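Local coordinates for regulatory protein CII (Enterobacteria phage lambda, PDB 1ZS4) that activates transcription from the phage promoters that drive repressor and integrase synthesis, binding DNA as a helix-turn-helix homotetramer to establish latency, at the interface of chains A and B and the interface of chains B and C. Sequence-based numbering; all coordinates share one arbitrary frame. Chains: chain A/B/C, Regulatory protein CII.

Assembly of a homotetramer from chemically identical chains can be followed here through chain B, which takes part in both contacts. Contact 1 joins its helix 41-58 to helices 7-25 and 27-34 of chain A, within the DNA-binding part. Contact 2 joins helix 67-80 of the same chain to helix 66-81 of chain C, with a residue from helix 7-25 of chain B at its margin. The C-alpha centres of contacts 1 and 2 are about 28 Å apart. The contacts share no described residue of chain B, so different surfaces of one subunit appear to meet two neighbours, one near the helix-turn-helix units and one among the C-terminal helices.

Contact 1: the interface of chains A and B. Residues chain A 25, 30, 33-34; chain B 54-55, 58.
Across from B:Val58 and B:Met54, the flat surface offered by chain A is the peptide unit joining A:Ala33 to A:Val34. B:Val58 lies over one face of it, with CG2 4.0 Å from the carbonyl carbon C of A:Ala33, while the other face is turned away from chain B. At the oxygen end comes the methyl CE of B:Met54, 3.6 Å from O of A:Ala33 and tilted out of the peptide plane. The bend of the methionine chain at chi2 (57°) carries this methyl towards the carbonyl, while CG stays near the backbone of A:Val34. The setting is the helix-turn-helix part of the protein: helix 27-34, the first helix of the motif, meets the C-terminal end of helix 41-58 from another subunit, whose opening segment belongs to the partner's own motif.

Such packing shows how a branched side chain can serve several neighbours at once. B:Val58 hides more surface here than any other residue of the patch. CG1, anti to the backbone N (chi1 165°), reaches CD1 of A:Leu25 at 3.5 Å, the two side chains crossing at about a right angle. CG2 turns to the CB methyl of A:Ala33, 3.6 Å away, and to CG2 of A:Val34 at 3.9 Å. The A:Ala33 methyl thus touches both branches of the valine. A:Val34 directs its CG2 between B:Val58 and the backbone of B:Leu55, near CA of the latter. At the margin, the methyl CG2 of A:Thr30, not its hydroxyl, meets CD1 of B:Leu55 at 3.8 Å.

Contact 2: the interface of chains B and C. Residues chain B 20, 68, 71-72; chain C 71, 74-75, 78.
B:Met68 and B:Ala72 pack against C:Val75 and C:Ile78 in a helix-to-helix interface of cII, a helix-turn-helix activator of the phage cII family that works as a homotetramer. The C-terminal helices 67-80 of chain B and 66-81 of chain C provide most of the surface, and the contact illustrates how an apolar seam can grade into a polar margin.

The tight part is centred on the B:Met68 methyl. Bends at chi2 (-52°) and chi3 (-45°) curl the chain and send CE in among side chains of chain C. There it lies 3.8 Å from CD1 of C:Ile78, with CG2 of C:Val75 and CB of C:Gln74 almost as near, at 3.9 Å each. The sulfur SD faces the other way along the partner helix, towards CD2 of C:Leu71. Alongside, the CB methyl of B:Ala72 sits against the CG2 branch of C:Ile78 at 3.6 Å; the small side chain lets the backbone come near as well, for CG1 of C:Val75 approaches CA of B:Ala72. The other branch of C:Val75, CG2, meets CG of B:Leu71 at 3.9 Å, the two side chains standing at about a right angle.

Towards the polar, probably more solvent-accessible side, B:Asn20 of helix 7-25 faces C:Gln74 and apolar packing gives way to two amides. Their planes are inclined at 58°, so they do not stack flat. As modelled, OD1 of B:Asn20 lies 3.3 Å from the methylene CG of C:Gln74, and ND2 of B:Asn20 is 3.0 Å from NE2 of C:Gln74, which brings two donors together; this assignment of the amide atoms is doubtful. Turning over one of the amides would pair a nitrogen with an oxygen and could give a hydrogen bond. Beyond the sulfur of B:Met68, CD2 of C:Leu71 comes within 3.9 Å of the backbone O of B:Asn20.

Contact 1: the interface of chains A and B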
# COMPACT_ATOMS: atom_id res chain seq x y z
N LEU A 25 18.46 27.46 -0.07
CA LEU A 25 17.79 27.77 1.19
C LEU A 25 18.83 27.67 2.30
O LEU A 25 18.86 28.49 3.22
CB LEU A 25 16.66 26.75 1.46
CG LEU A 25 15.39 27.19 2.20
CD1 LEU A 25 14.66 25.95 2.71
CD2 LEU A 25 15.70 28.12 3.35
N THR A 30 17.08 24.41 5.87
CA THR A 30 16.16 23.38 5.40
C THR A 30 15.87 22.42 6.55
O THR A 30 14.72 22.02 6.75
CB THR A 30 16.77 22.56 4.23
OG1 THR A 30 16.94 23.41 3.09
CG2 THR A 30 15.85 21.38 3.83
N ALA A 33 13.36 23.85 8.96
CA ALA A 33 12.00 23.85 8.43
C ALA A 33 11.39 22.45 8.38
O ALA A 33 10.21 22.26 8.67
CB ALA A 33 11.99 24.50 7.04
N VAL A 34 12.20 21.45 8.04
CA VAL A 34 11.72 20.08 7.95
C VAL A 34 11.54 19.45 9.32
O VAL A 34 10.67 18.59 9.52
CB VAL A 34 12.68 19.22 7.11
CG1 VAL A 34 12.31 17.74 7.21
CG2 VAL A 34 12.61 19.69 5.67
N MET B 54 7.35 16.64 3.42
CA MET B 54 7.69 17.87 4.14
C MET B 54 8.86 18.54 3.44
O MET B 54 8.89 19.76 3.29
CB MET B 54 8.06 17.56 5.59
CG MET B 54 8.12 18.79 6.51
SD MET B 54 6.57 19.71 6.53
CE MET B 54 6.93 20.97 7.75
N LEU B 55 9.84 17.75 3.00
CA LEU B 55 11.00 18.31 2.30
C LEU B 55 10.55 19.04 1.03
O LEU B 55 10.97 20.17 0.78
CB LEU B 55 12.00 17.20 1.94
CG LEU B 55 13.23 17.66 1.15
CD1 LEU B 55 14.05 18.64 1.98
CD2 LEU B 55 14.08 16.44 0.77
N VAL B 58 8.93 22.32 1.82
CA VAL B 58 9.93 23.30 2.21
C VAL B 58 10.70 23.84 1.02
O VAL B 58 11.04 25.03 0.99
CB VAL B 58 10.90 22.69 3.25
CG1 VAL B 58 12.14 23.56 3.39
CG2 VAL B 58 10.20 22.58 4.57

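Contact 2: the interface of chains B and C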
# COMPACT_ATOMS: atom_id res chain seq x y z
N ASN B 20 -1.28 8.83 -3.91
CA ASN B 20 -2.21 8.49 -4.98
C ASN B 20 -1.46 8.10 -6.25
O ASN B 20 -1.80 7.13 -6.92
CB ASN B 20 -3.14 9.66 -5.30
CG ASN B 20 -4.16 9.91 -4.20
OD1 ASN B 20 -4.41 9.05 -3.35
ND2 ASN B 20 -4.78 11.09 -4.23
N MET B 68 -5.99 11.64 -10.90
CA MET B 68 -7.08 11.22 -10.01
C MET B 68 -8.45 11.60 -10.58
O MET B 68 -9.40 10.83 -10.46
CB MET B 68 -6.93 11.83 -8.60
CG MET B 68 -6.10 10.98 -7.64
SD MET B 68 -6.65 9.28 -7.56
CE MET B 68 -8.43 9.50 -7.44
N LEU B 71 -9.21 9.10 -13.24
CA LEU B 71 -9.63 7.83 -12.67
C LEU B 71 -11.07 7.89 -12.13
O LEU B 71 -11.87 7.01 -12.41
CB LEU B 71 -8.68 7.41 -11.54
CG LEU B 71 -9.04 6.11 -10.80
CD1 LEU B 71 -9.05 4.95 -11.78
CD2 LEU B 71 -8.01 5.87 -9.69
N ALA B 72 -11.39 8.94 -11.39
CA ALA B 72 -12.74 9.06 -10.82
C ALA B 72 -13.78 9.10 -11.93
O ALA B 72 -14.82 8.44 -11.87
CB ALA B 72 -12.83 10.32 -9.98
N LEU C 71 -7.18 4.09 -3.42
CA LEU C 71 -7.70 4.74 -4.61
C LEU C 71 -9.23 4.75 -4.60
O LEU C 71 -9.84 5.73 -5.02
CB LEU C 71 -7.20 4.05 -5.88
CG LEU C 71 -5.71 4.24 -6.18
CD1 LEU C 71 -5.32 3.46 -7.43
CD2 LEU C 71 -5.41 5.74 -6.34
N GLN C 74 -10.37 7.48 -2.31
CA GLN C 74 -10.15 8.79 -2.93
C GLN C 74 -11.22 9.05 -3.98
O GLN C 74 -11.80 10.13 -4.02
CB GLN C 74 -8.76 8.84 -3.58
CG GLN C 74 -7.61 8.73 -2.58
CD GLN C 74 -7.30 10.02 -1.85
OE1 GLN C 74 -7.06 10.02 -0.65
NE2 GLN C 74 -7.28 11.13 -2.58
N VAL C 75 -11.47 8.05 -4.81
CA VAL C 75 -12.49 8.17 -5.86
C VAL C 75 -13.88 8.39 -5.25
O VAL C 75 -14.64 9.25 -5.71
CB VAL C 75 -12.52 6.89 -6.74
CG1 VAL C 75 -13.76 6.87 -7.62
CG2 VAL C 75 -11.24 6.84 -7.61
N ILE C 78 -14.33 11.91 -4.25
CA ILE C 78 -14.52 12.74 -5.43
C ILE C 78 -15.95 12.62 -5.95
O ILE C 78 -16.61 13.62 -6.22
CB ILE C 78 -13.51 12.36 -6.55
CG1 ILE C 78 -12.09 12.74 -6.10
CG2 ILE C 78 -13.86 13.07 -7.87
CD1 ILE C 78 -10.99 12.23 -7.00